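Local atomic coordinates of N-ACETYLMURAMOYL-L-ALANINE AMIDASE CwlV (Paenibacillus polymyxa, PDB entry 1JWQ), a protein that probably cleaves the amide bond joining N-acetylmuramic acid to L-alanine in bacterial cell-wall peptidoglycan, the deposited chain being the zinc-binding catalytic domain of a longer enzyme. Residues Thr28-Met33 and Ser78-Ser83; Val4-Gly9 and Val49-Ser54; Gly91-Tyr96 and Leu140-Tyr145; Asn74-Ile79 and Met136-Leu141. All coordinates share one frame; numbering follows the deposited sequence.

Contact 1: Thr28-Met33 and Ser78-Ser83; sequences TFNLAM and SIHANS. With ZN (zinc ion), chain B.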
loop_
_atom_site.group_PDB
_atom_site.type_symbol
_atom_site.label_atom_id
_atom_site.label_comp_id
_atom_site.label_asym_id
_atom_site.label_seq_id
_atom_site.Cartn_x
_atom_site.Cartn_y
_atom_site.Cartn_z
ATOM N N THR A 28 -5.898 -1.799 -10.480
ATOM C CA THR A 28 -6.992 -2.664 -10.053
ATOM C C THR A 28 -6.627 -3.329 -8.731
ATOM O O THR A 28 -7.432 -3.373 -7.801
ATOM C CB THR A 28 -7.255 -3.752 -11.113
ATOM O OG1 THR A 28 -7.404 -3.131 -12.396
ATOM C CG2 THR A 28 -8.518 -4.530 -10.783
ATOM N N PHE A 29 -5.409 -3.856 -8.664
ATOM C CA PHE A 29 -4.921 -4.497 -7.451
ATOM C C PHE A 29 -4.863 -3.493 -6.300
ATOM O O PHE A 29 -5.324 -3.777 -5.197
ATOM C CB PHE A 29 -3.521 -5.071 -7.684
ATOM C CG PHE A 29 -2.856 -5.581 -6.431
ATOM C CD1 PHE A 29 -3.222 -6.800 -5.877
ATOM C CD2 PHE A 29 -1.876 -4.823 -5.794
ATOM C CE1 PHE A 29 -2.625 -7.263 -4.707
ATOM C CE2 PHE A 29 -1.272 -5.276 -4.624
ATOM C CZ PHE A 29 -1.649 -6.502 -4.079
ATOM N N ASN A 30 -4.292 -2.321 -6.559
ATOM C CA ASN A 30 -4.159 -1.302 -5.526
ATOM C C ASN A 30 -5.488 -0.907 -4.904
ATOM O O ASN A 30 -5.597 -0.777 -3.686
ATOM C CB ASN A 30 -3.463 -0.056 -6.086
ATOM C CG ASN A 30 -2.038 -0.341 -6.546
ATOM O OD1 ASN A 30 -1.429 -1.330 -6.135
ATOM N ND2 ASN A 30 -1.497 0.535 -7.391
ATOM N N LEU A 31 -6.499 -0.712 -5.741
ATOM C CA LEU A 31 -7.814 -0.326 -5.244
ATOM C C LEU A 31 -8.442 -1.448 -4.420
ATOM O O LEU A 31 -8.943 -1.212 -3.325
ATOM C CB LEU A 31 -8.729 0.035 -6.412
ATOM C CG LEU A 31 -10.156 0.435 -6.024
ATOM C CD1 LEU A 31 -10.123 1.660 -5.118
ATOM C CD2 LEU A 31 -10.947 0.730 -7.286
ATOM N N ALA A 32 -8.415 -2.667 -4.950
ATOM C CA ALA A 32 -8.983 -3.811 -4.244
ATOM C C ALA A 32 -8.359 -3.945 -2.857
ATOM O O ALA A 32 -9.050 -4.232 -1.875
ATOM C CB ALA A 32 -8.755 -5.097 -5.056
ATOM N N MET A 33 -7.049 -3.730 -2.777
ATOM C CA MET A 33 -6.343 -3.824 -1.504
ATOM C C MET A 33 -6.751 -2.692 -0.563
ATOM O O MET A 33 -7.028 -2.925 0.611
ATOM C CB MET A 33 -4.826 -3.781 -1.725
ATOM C CG MET A 33 -4.264 -5.031 -2.377
ATOM S SD MET A 33 -4.648 -6.509 -1.416
ATOM C CE MET A 33 -4.083 -6.008 0.198
ATOM N N SER A 78 0.623 4.025 1.035
ATOM C CA SER A 78 0.346 3.949 -0.390
ATOM C C SER A 78 0.553 2.493 -0.787
ATOM O O SER A 78 1.578 1.896 -0.461
ATOM C CB SER A 78 1.288 4.863 -1.173
ATOM O OG SER A 78 0.893 4.926 -2.532
ATOM N N ILE A 79 -0.438 1.919 -1.462
ATOM C CA ILE A 79 -0.383 0.525 -1.873
ATOM C C ILE A 79 -0.127 0.399 -3.369
ATOM O O ILE A 79 -0.822 0.998 -4.188
ATOM C CB ILE A 79 -1.688 -0.208 -1.504
ATOM C CG1 ILE A 79 -1.910 -0.133 0.012
ATOM C CG2 ILE A 79 -1.606 -1.659 -1.948
ATOM C CD1 ILE A 79 -3.210 -0.787 0.479
ATOM N N HIS A 80 0.888 -0.387 -3.702
ATOM C CA HIS A 80 1.301 -0.591 -5.082
ATOM C C HIS A 80 1.675 -2.042 -5.359
ATOM O O HIS A 80 1.747 -2.869 -4.452
ATOM C CB HIS A 80 2.524 0.283 -5.380
ATOM C CG HIS A 80 2.225 1.747 -5.445
ATOM N ND1 HIS A 80 2.136 2.434 -6.635
ATOM C CD2 HIS A 80 2.001 2.657 -4.467
ATOM C CE1 HIS A 80 1.872 3.704 -6.392
ATOM N NE2 HIS A 80 1.785 3.867 -5.083
ATOM N N ALA A 81 1.903 -2.332 -6.637
ATOM C CA ALA A 81 2.335 -3.648 -7.095
ATOM C C ALA A 81 3.539 -3.298 -7.964
ATOM O O ALA A 81 3.519 -2.295 -8.685
ATOM C CB ALA A 81 1.250 -4.327 -7.918
ATOM N N ASN A 82 4.576 -4.124 -7.891
ATOM C CA ASN A 82 5.829 -3.886 -8.597
ATOM C C ASN A 82 5.932 -4.485 -10.000
ATOM O O ASN A 82 5.094 -5.280 -10.423
ATOM C CB ASN A 82 6.970 -4.425 -7.728
ATOM C CG ASN A 82 8.167 -3.499 -7.678
ATOM O OD1 ASN A 82 8.946 -3.537 -6.722
ATOM N ND2 ASN A 82 8.331 -2.673 -8.700
ATOM N N SER A 83 6.979 -4.091 -10.715
ATOM C CA SER A 83 7.224 -4.596 -12.056
ATOM C C SER A 83 8.710 -4.506 -12.342
ATOM O O SER A 83 9.377 -3.557 -11.921
ATOM C CB SER A 83 6.451 -3.788 -13.095
ATOM O OG SER A 83 6.502 -4.431 -14.356
HETATM ZN ZN ZN B . 2.721 1.674 -8.587
HETATM O O HOH W 1 4.365 0.505 -8.448
HETATM O O HOH W 2 4.305 3.263 -8.799
#
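Phe29 carries CG anti to its backbone N (chi1 172°), which points the ring at Ala81, while Asn30 keeps CG beside its backbone N (chi1 -63°) and lays its amide across the Ile79-His80 peptide. The two residues therefore do different work. On the ring of Phe29, CD2 packs on Ala81 CB at 3.8 Å and the edge faces the carbonyl O of His80; Met33 CG of the same helix sits over one ring face. Alanine suits this place because a small side chain lets the aromatic ring come up against the strand. Farther along, Met33 CB meets Ile79 CG2 at 3.9 Å. The Asn30 amide makes no hydrogen bond across the contact: its OD1 lies 3.0 Å from His80 CA, and its ND2 donates instead to Gly9 O and to OE1 of the zinc ligand Glu26. An amide, which can donate twice, fits this buried spot and links the helix to the metal site.

On the strand side, His80 turns away from the helix, and its ND1 binds the zinc ion at 2.2 Å. His10 and Glu26 complete the protein ligands, and two waters are also bound. Water 1, 2.0 Å from the zinc ion, donates to Ala81 O, while His80 NE2 makes a weak bond to Ser78 OG at 2.9 Å. Residues 28-33 run at 143° to residues 78-82, roughly antiparallel. Phe29 and Met33 pack against Gln161 of helix 158-176, with Phe29 also touching Leu155 of helix 149-155 and Val143 of strand 138-145.

Contact 2: Val4-Gly9 and Val49-Ser54; sequences VVIDAG and VVLTRS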
loop_
_atom_site.group_PDB
_atom_site.type_symbol
_atom_site.label_atom_id
_atom_site.label_comp_id
_atom_site.label_asym_id
_atom_site.label_seq_id
_atom_site.Cartn_x
_atom_site.Cartn_y
_atom_site.Cartn_z
ATOM N N VAL A 4 -6.249 7.742 9.301
ATOM C CA VAL A 4 -5.428 6.854 8.491
ATOM C C VAL A 4 -5.763 7.074 7.025
ATOM O O VAL A 4 -6.908 6.899 6.615
ATOM C CB VAL A 4 -5.713 5.375 8.835
ATOM C CG1 VAL A 4 -4.850 4.456 7.968
ATOM C CG2 VAL A 4 -5.453 5.129 10.309
ATOM N N VAL A 5 -4.772 7.465 6.232
ATOM C CA VAL A 5 -5.020 7.677 4.813
ATOM C C VAL A 5 -4.406 6.530 4.029
ATOM O O VAL A 5 -3.224 6.230 4.172
ATOM C CB VAL A 5 -4.440 9.027 4.327
ATOM C CG1 VAL A 5 -4.531 9.123 2.801
ATOM C CG2 VAL A 5 -5.219 10.173 4.956
ATOM N N ILE A 6 -5.240 5.871 3.233
ATOM C CA ILE A 6 -4.806 4.754 2.411
ATOM C C ILE A 6 -4.877 5.230 0.975
ATOM O O ILE A 6 -5.926 5.665 0.502
ATOM C CB ILE A 6 -5.721 3.532 2.576
ATOM C CG1 ILE A 6 -5.794 3.130 4.051
ATOM C CG2 ILE A 6 -5.200 2.382 1.717
ATOM C CD1 ILE A 6 -4.482 2.667 4.645
ATOM N N ASP A 7 -3.744 5.135 0.294
ATOM C CA ASP A 7 -3.623 5.586 -1.076
ATOM C C ASP A 7 -3.396 4.432 -2.043
ATOM O O ASP A 7 -2.334 3.800 -2.033
ATOM C CB ASP A 7 -2.462 6.582 -1.150
ATOM C CG ASP A 7 -2.186 7.052 -2.555
ATOM O OD1 ASP A 7 -1.044 6.867 -3.024
ATOM O OD2 ASP A 7 -3.110 7.600 -3.182
ATOM N N ALA A 8 -4.405 4.150 -2.864
ATOM C CA ALA A 8 -4.310 3.093 -3.866
ATOM C C ALA A 8 -3.610 3.739 -5.050
ATOM O O ALA A 8 -4.173 4.605 -5.710
ATOM C CB ALA A 8 -5.703 2.619 -4.273
ATOM N N GLY A 9 -2.377 3.320 -5.309
ATOM C CA GLY A 9 -1.617 3.903 -6.394
ATOM C C GLY A 9 -2.277 3.881 -7.757
ATOM O O GLY A 9 -3.028 2.961 -8.089
ATOM N N VAL A 49 -10.686 6.198 8.869
ATOM C CA VAL A 49 -10.018 5.803 7.634
ATOM C C VAL A 49 -10.469 6.598 6.421
ATOM O O VAL A 49 -11.660 6.694 6.129
ATOM C CB VAL A 49 -10.242 4.303 7.353
ATOM C CG1 VAL A 49 -9.447 3.876 6.127
ATOM C CG2 VAL A 49 -9.837 3.491 8.571
ATOM N N VAL A 50 -9.500 7.166 5.712
ATOM C CA VAL A 50 -9.787 7.956 4.529
ATOM C C VAL A 50 -8.989 7.426 3.349
ATOM O O VAL A 50 -7.777 7.260 3.441
ATOM C CB VAL A 50 -9.408 9.436 4.742
ATOM C CG1 VAL A 50 -9.622 10.218 3.449
ATOM C CG2 VAL A 50 -10.246 10.033 5.873
ATOM N N LEU A 51 -9.672 7.155 2.246
ATOM C CA LEU A 51 -8.996 6.671 1.052
ATOM C C LEU A 51 -8.871 7.799 0.042
ATOM O O LEU A 51 -9.848 8.492 -0.241
ATOM C CB LEU A 51 -9.770 5.508 0.421
ATOM C CG LEU A 51 -9.378 4.097 0.873
ATOM C CD1 LEU A 51 -9.502 3.968 2.389
ATOM C CD2 LEU A 51 -10.273 3.090 0.166
ATOM N N THR A 52 -7.674 7.991 -0.503
ATOM C CA THR A 52 -7.484 9.036 -1.506
ATOM C C THR A 52 -8.408 8.750 -2.688
ATOM O O THR A 52 -8.933 9.672 -3.312
ATOM C CB THR A 52 -6.028 9.094 -2.000
ATOM O OG1 THR A 52 -5.630 7.804 -2.478
ATOM C CG2 THR A 52 -5.106 9.529 -0.871
ATOM N N ARG A 53 -8.600 7.469 -2.994
ATOM C CA ARG A 53 -9.504 7.075 -4.068
ATOM C C ARG A 53 -10.180 5.759 -3.712
ATOM O O ARG A 53 -9.545 4.826 -3.206
ATOM C CB ARG A 53 -8.772 6.966 -5.410
ATOM C CG ARG A 53 -7.968 5.707 -5.633
ATOM C CD ARG A 53 -7.411 5.707 -7.052
ATOM N NE ARG A 53 -6.521 4.576 -7.304
ATOM C CZ ARG A 53 -6.885 3.441 -7.890
ATOM N NH1 ARG A 53 -8.139 3.265 -8.299
ATOM N NH2 ARG A 53 -5.987 2.484 -8.079
ATOM N N SER A 54 -11.482 5.695 -3.968
ATOM C CA SER A 54 -12.274 4.517 -3.651
ATOM C C SER A 54 -12.856 3.888 -4.905
ATOM O O SER A 54 -13.624 2.935 -4.827
ATOM C CB SER A 54 -13.402 4.906 -2.698
ATOM O OG SER A 54 -12.878 5.595 -1.574
HETATM O O HOH W 3 -7.003 4.998 -2.008
#
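Val4 to Ile6 and Val49 to Leu51 pair as parallel strands, 26° apart in direction, through Val50 N to Val4 O, Ile6 N to Val50 O and, just beyond the second strand, Thr52 N to Ile6 O at 3.1 Å. The branched side chains suit extended backbone and alternate between the faces. Ile6 and Leu51 lie side by side, pointing the same way, with Ile6 CB 3.8 Å from Leu51 CD1 on the face packed by helix 26-42 and, at Val4 and Ile6, by helix 158-176. On the other face Val5 CG1 meets the methyl of Thr52, CG2, at 3.7 Å, the two side chains crossing at about a right angle.

Thr52 thus divides its labour: methyl to Val5, hydroxyl to Asp7. With OG1 between its backbone N and carbonyl carbon (chi1 55°), it donates to Asp7 OD2 at 2.6 Å, using the anti lone pair of that oxygen. Past the end of strand 47-51, Arg53, extended from CG to NE, grips two carbonyls, NE to Ala8 O at 2.8 Å and NH2 to Gly9 O at 3.0 Å. Both donors stand above the carbonyl planes, and Ala8 CB lies over one guanidinium face. Water 3 bridges the backbones where they diverge, donating to Ile6 O and accepting from Ala8 N and Arg53 N.

Asp7 OD2 also forms a salt bridge with Arg64, and OD1 takes a hydrogen bond from Ser78, so this buried carboxylate is probably held ionised. Arg53 also reaches Lys27 O through NH2 and Asp55 O through NH1, so one arginine ties four backbone carbonyls together beside the zinc ligand His10.

Contact 3: Gly91-Tyr96 and Leu140-Tyr145; sequences GTETYY and LLEVGY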
loop_
_atom_site.group_PDB
_atom_site.type_symbol
_atom_site.label_atom_id
_atom_site.label_comp_id
_atom_site.label_asym_id
_atom_site.label_seq_id
_atom_site.Cartn_x
_atom_site.Cartn_y
_atom_site.Cartn_z
ATOM N N GLY A 91 8.879 -10.682 -4.906
ATOM C CA GLY A 91 9.030 -10.303 -3.519
ATOM C C GLY A 91 8.253 -9.082 -3.086
ATOM O O GLY A 91 7.723 -8.326 -3.898
ATOM N N THR A 92 8.213 -8.907 -1.772
ATOM C CA THR A 92 7.508 -7.812 -1.124
ATOM C C THR A 92 8.499 -6.786 -0.574
ATOM O O THR A 92 9.487 -7.149 0.072
ATOM C CB THR A 92 6.659 -8.359 0.036
ATOM O OG1 THR A 92 5.720 -9.310 -0.480
ATOM C CG2 THR A 92 5.930 -7.242 0.738
ATOM N N GLU A 93 8.218 -5.506 -0.821
ATOM C CA GLU A 93 9.075 -4.421 -0.359
ATOM C C GLU A 93 8.257 -3.312 0.315
ATOM O O GLU A 93 7.114 -3.035 -0.085
ATOM C CB GLU A 93 9.848 -3.826 -1.544
ATOM C CG GLU A 93 10.206 -4.843 -2.628
ATOM C CD GLU A 93 10.799 -4.210 -3.881
ATOM O OE1 GLU A 93 10.490 -3.031 -4.175
ATOM O OE2 GLU A 93 11.571 -4.896 -4.595
ATOM N N THR A 94 8.860 -2.683 1.324
ATOM C CA THR A 94 8.235 -1.591 2.063
ATOM C C THR A 94 9.194 -0.422 1.956
ATOM O O THR A 94 10.372 -0.573 2.254
ATOM C CB THR A 94 8.053 -1.934 3.537
ATOM O OG1 THR A 94 7.124 -3.020 3.662
ATOM C CG2 THR A 94 7.521 -0.710 4.286
ATOM N N TYR A 95 8.694 0.725 1.508
ATOM C CA TYR A 95 9.520 1.918 1.341
ATOM C C TYR A 95 9.174 3.067 2.279
ATOM O O TYR A 95 8.014 3.272 2.634
ATOM C CB TYR A 95 9.393 2.457 -0.081
ATOM C CG TYR A 95 9.980 1.576 -1.143
ATOM C CD1 TYR A 95 9.222 0.581 -1.758
ATOM C CD2 TYR A 95 11.300 1.749 -1.547
ATOM C CE1 TYR A 95 9.769 -0.218 -2.758
ATOM C CE2 TYR A 95 11.856 0.962 -2.540
ATOM C CZ TYR A 95 11.089 -0.018 -3.143
ATOM O OH TYR A 95 11.638 -0.780 -4.146
ATOM N N TYR A 96 10.199 3.828 2.653
ATOM C CA TYR A 96 10.042 5.012 3.490
ATOM C C TYR A 96 10.960 6.023 2.801
ATOM O O TYR A 96 11.828 5.628 2.017
ATOM C CB TYR A 96 10.545 4.769 4.918
ATOM C CG TYR A 96 12.053 4.716 5.014
ATOM C CD1 TYR A 96 12.752 3.550 4.704
ATOM C CD2 TYR A 96 12.789 5.857 5.337
ATOM C CE1 TYR A 96 14.148 3.525 4.710
ATOM C CE2 TYR A 96 14.177 5.843 5.342
ATOM C CZ TYR A 96 14.848 4.674 5.026
ATOM O OH TYR A 96 16.220 4.664 5.016
ATOM N N LEU A 140 5.277 3.326 1.454
ATOM C CA LEU A 140 4.718 2.868 0.193
ATOM C C LEU A 140 5.027 1.383 0.128
ATOM O O LEU A 140 6.174 0.964 0.293
ATOM C CB LEU A 140 5.353 3.609 -0.986
ATOM C CG LEU A 140 4.742 3.285 -2.351
ATOM C CD1 LEU A 140 4.810 4.512 -3.256
ATOM C CD2 LEU A 140 5.475 2.098 -2.970
ATOM N N LEU A 141 3.992 0.587 -0.086
ATOM C CA LEU A 141 4.156 -0.851 -0.136
ATOM C C LEU A 141 4.078 -1.381 -1.556
ATOM O O LEU A 141 3.149 -1.066 -2.288
ATOM C CB LEU A 141 3.071 -1.522 0.714
ATOM C CG LEU A 141 2.832 -0.943 2.113
ATOM C CD1 LEU A 141 1.690 -1.709 2.778
ATOM C CD2 LEU A 141 4.102 -1.038 2.950
ATOM N N GLU A 142 5.082 -2.156 -1.947
ATOM C CA GLU A 142 5.090 -2.793 -3.259
ATOM C C GLU A 142 4.839 -4.237 -2.843
ATOM O O GLU A 142 5.760 -4.960 -2.468
ATOM C CB GLU A 142 6.455 -2.627 -3.929
ATOM C CG GLU A 142 6.695 -1.225 -4.488
ATOM C CD GLU A 142 5.824 -0.914 -5.694
ATOM O OE1 GLU A 142 5.842 0.246 -6.167
ATOM O OE2 GLU A 142 5.124 -1.829 -6.178
ATOM N N VAL A 143 3.573 -4.638 -2.889
ATOM C CA VAL A 143 3.163 -5.963 -2.442
ATOM C C VAL A 143 3.839 -7.149 -3.110
ATOM O O VAL A 143 4.241 -8.091 -2.434
ATOM C CB VAL A 143 1.636 -6.128 -2.562
ATOM C CG1 VAL A 143 1.204 -7.449 -1.936
ATOM C CG2 VAL A 143 0.936 -4.961 -1.867
ATOM N N GLY A 144 3.954 -7.099 -4.430
ATOM C CA GLY A 144 4.580 -8.181 -5.166
ATOM C C GLY A 144 4.796 -7.746 -6.600
ATOM O O GLY A 144 4.411 -6.635 -6.970
ATOM N N TYR A 145 5.396 -8.613 -7.411
ATOM C CA TYR A 145 5.673 -8.289 -8.812
ATOM C C TYR A 145 4.645 -8.830 -9.789
ATOM O O TYR A 145 4.396 -10.032 -9.842
ATOM C CB TYR A 145 7.063 -8.809 -9.202
ATOM C CG TYR A 145 8.182 -7.960 -8.661
ATOM C CD1 TYR A 145 8.883 -7.088 -9.492
ATOM C CD2 TYR A 145 8.508 -7.991 -7.304
ATOM C CE1 TYR A 145 9.887 -6.261 -8.986
ATOM C CE2 TYR A 145 9.502 -7.169 -6.786
ATOM C CZ TYR A 145 10.187 -6.309 -7.630
ATOM O OH TYR A 145 11.169 -5.499 -7.110
HETATM O O HOH W 4 7.713 -5.624 -4.391
#
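Thr92 OG1 donates to Val143 O at 2.7 Å; at Val143 the strand backbone leaves the extended region (phi -57°, psi -45°). Glu93 is the other polar centre. Tyr95 OH, from its own strand, donates to OE1 at 2.5 Å from above the carboxylate plane, and Tyr145 OH meets Glu93 OE2 at 2.6 Å, although the position of OE2 is less certain. Arg121 forms a salt bridge with OE2; if that position holds, the positive charge and the two phenols would be consistent with an ionised carboxylate.

Between the strands, antiparallel hydrogen bonds alternate with a non-hydrogen-bonded pair. Glu93 and Glu142 bond to each other both ways, with Glu142 N 2.9 Å from Glu93 O, and Tyr95 and Leu140 do likewise; Thr94 and Leu141 form the pair between them. Leu141 CD2 rests 3.7 Å from both Thr94 OG1 and CG2, the side chains running side by side, while Thr94 OG1 is bonded to His109. On the other face the aliphatic part of Glu142 is used: CG packs 3.7 Å from Tyr95 CE1, and its carboxylate leads away toward the zinc site. Gly91 has backbone angles at which a CB would jam against the preceding carbonyl O, so glycine belongs there.

Strand 120-125 flanks strand 92-96 on its other edge. Phe112 of helix 102-116 packs on Thr92, Thr94 and Leu141, and Phe128 meets Tyr95 edge-to-face.

Contact 4: Asn74-Ile79 and Met136-Leu141; sequences NVFVSI and MPAVLL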
loop_
_atom_site.group_PDB
_atom_site.type_symbol
_atom_site.label_atom_id
_atom_site.label_comp_id
_atom_site.label_asym_id
_atom_site.label_seq_id
_atom_site.Cartn_x
_atom_site.Cartn_y
_atom_site.Cartn_z
ATOM N N ASN A 74 -2.524 10.689 10.638
ATOM C CA ASN A 74 -1.548 10.234 11.615
ATOM C C ASN A 74 -0.562 9.335 10.878
ATOM O O ASN A 74 0.610 9.243 11.241
ATOM C CB ASN A 74 -2.236 9.474 12.749
ATOM C CG ASN A 74 -3.062 10.386 13.638
ATOM O OD1 ASN A 74 -4.118 10.878 13.237
ATOM N ND2 ASN A 74 -2.575 10.628 14.847
ATOM N N VAL A 75 -1.054 8.666 9.840
ATOM C CA VAL A 75 -0.214 7.812 9.008
ATOM C C VAL A 75 -0.737 7.820 7.584
ATOM O O VAL A 75 -1.909 8.106 7.335
ATOM C CB VAL A 75 -0.173 6.344 9.493
ATOM C CG1 VAL A 75 0.458 6.270 10.872
ATOM C CG2 VAL A 75 -1.575 5.750 9.497
ATOM N N PHE A 76 0.150 7.499 6.651
ATOM C CA PHE A 76 -0.187 7.452 5.239
ATOM C C PHE A 76 0.406 6.167 4.676
ATOM O O PHE A 76 1.574 5.865 4.898
ATOM C CB PHE A 76 0.402 8.678 4.537
ATOM C CG PHE A 76 0.172 8.712 3.051
ATOM C CD1 PHE A 76 1.082 8.122 2.180
ATOM C CD2 PHE A 76 -0.936 9.372 2.519
ATOM C CE1 PHE A 76 0.899 8.190 0.798
ATOM C CE2 PHE A 76 -1.133 9.447 1.140
ATOM C CZ PHE A 76 -0.210 8.855 0.278
ATOM N N VAL A 77 -0.413 5.400 3.972
ATOM C CA VAL A 77 0.052 4.157 3.378
ATOM C C VAL A 77 -0.361 4.121 1.919
ATOM O O VAL A 77 -1.549 4.191 1.600
ATOM C CB VAL A 77 -0.552 2.917 4.074
ATOM C CG1 VAL A 77 -0.045 1.643 3.402
ATOM C CG2 VAL A 77 -0.182 2.912 5.555
ATOM N N SER A 78 0.623 4.025 1.035
ATOM C CA SER A 78 0.346 3.949 -0.390
ATOM C C SER A 78 0.553 2.493 -0.787
ATOM O O SER A 78 1.578 1.896 -0.461
ATOM C CB SER A 78 1.288 4.863 -1.173
ATOM O OG SER A 78 0.893 4.926 -2.532
ATOM N N ILE A 79 -0.438 1.919 -1.462
ATOM C CA ILE A 79 -0.383 0.525 -1.873
ATOM C C ILE A 79 -0.127 0.399 -3.369
ATOM O O ILE A 79 -0.822 0.998 -4.188
ATOM C CB ILE A 79 -1.688 -0.208 -1.504
ATOM C CG1 ILE A 79 -1.910 -0.133 0.012
ATOM C CG2 ILE A 79 -1.606 -1.659 -1.948
ATOM C CD1 ILE A 79 -3.210 -0.787 0.479
ATOM N N MET A 136 3.596 13.246 7.841
ATOM C CA MET A 136 3.331 12.273 8.893
ATOM C C MET A 136 4.004 10.969 8.469
ATOM O O MET A 136 4.455 10.847 7.327
ATOM C CB MET A 136 1.817 12.052 9.071
ATOM C CG MET A 136 1.116 11.292 7.935
ATOM S SD MET A 136 0.958 12.202 6.376
ATOM C CE MET A 136 0.133 13.739 6.942
ATOM N N PRO A 137 4.097 9.983 9.379
ATOM C CA PRO A 137 4.738 8.723 8.986
ATOM C C PRO A 137 4.072 8.205 7.721
ATOM O O PRO A 137 2.854 8.047 7.675
ATOM C CB PRO A 137 4.498 7.829 10.197
ATOM C CG PRO A 137 4.593 8.806 11.331
ATOM C CD PRO A 137 3.768 9.982 10.816
ATOM N N ALA A 138 4.870 7.950 6.689
ATOM C CA ALA A 138 4.317 7.498 5.423
ATOM C C ALA A 138 5.164 6.438 4.758
ATOM O O ALA A 138 6.377 6.584 4.624
ATOM C CB ALA A 138 4.148 8.692 4.475
ATOM N N VAL A 139 4.516 5.368 4.325
ATOM C CA VAL A 139 5.232 4.299 3.653
ATOM C C VAL A 139 4.519 3.904 2.375
ATOM O O VAL A 139 3.320 4.141 2.214
ATOM C CB VAL A 139 5.372 3.056 4.556
ATOM C CG1 VAL A 139 6.159 3.418 5.820
ATOM C CG2 VAL A 139 3.996 2.513 4.917
ATOM N N LEU A 140 5.277 3.326 1.454
ATOM C CA LEU A 140 4.718 2.868 0.193
ATOM C C LEU A 140 5.027 1.383 0.128
ATOM O O LEU A 140 6.174 0.964 0.293
ATOM C CB LEU A 140 5.353 3.609 -0.986
ATOM C CG LEU A 140 4.742 3.285 -2.351
ATOM C CD1 LEU A 140 4.810 4.512 -3.256
ATOM C CD2 LEU A 140 5.475 2.098 -2.970
ATOM N N LEU A 141 3.992 0.587 -0.086
ATOM C CA LEU A 141 4.156 -0.851 -0.136
ATOM C C LEU A 141 4.078 -1.381 -1.556
ATOM O O LEU A 141 3.149 -1.066 -2.288
ATOM C CB LEU A 141 3.071 -1.522 0.714
ATOM C CG LEU A 141 2.832 -0.943 2.113
ATOM C CD1 LEU A 141 1.690 -1.709 2.778
ATOM C CD2 LEU A 141 4.102 -1.038 2.950
#
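Phe76 to Ile79 and Ala138 to Leu141 form a parallel pair inside the six-stranded mixed sheet of this open alpha-beta-alpha fold. Four backbone bonds join them: Phe76 N to Pro137 O, Val139 N to Phe76 O, Ser78 N to Val139 O and Leu141 N to Ser78 O. Proline has no N-H to give, so Pro137 contributes its carbonyl alone and serves well just ahead of the strand. Its CD lies 3.3 Å from Asn74 O.

One face carries Phe76, Ser78, Ala138 and Leu140. Ala138 is small enough for its CB to sit 3.7 Å from Phe76 CB, and Met136, its chain bent at chi2 and chi3, brings SD to 4.0 Å from Phe76 CB. Helix 129-132 packs on this face. Ser78, with its hydroxyl turned to Asp7, rests its CB on Leu140 CG at 4.0 Å.

The opposite face bears Val77, Val139, Ile79 and Leu141, aliphatic residues fit for a buried layer; Phe104 of helix 102-116 packs on Val77. Val77 spans two rows here: CG2 is 4.2 Å from Val139 CG2, and CG1 is 3.8 Å from Leu141 CD1.

How the contacts relate
From the N terminus, contact 2 is the first to close, joining strand 2-8 to strand 47-51 around helix 26-42 as a parallel beta-alpha-beta crossover. Contact 1 starts within that loop, on the helix, and ends beyond it on strand 75-82, so the two cross. Contact 4 opens on that same strand, sharing Ser78 and Ile79 with contact 1, and closes a long loop on strand 138-145. Contact 3 opens inside this loop, at strand 92-96, and finishes on the same strand, sharing Leu140 and Leu141 with contact 4. Strand 75-82 has strand 2-8 along one edge and strand 138-145, its partner in contact 4, along the other, linking both halves of the sheet.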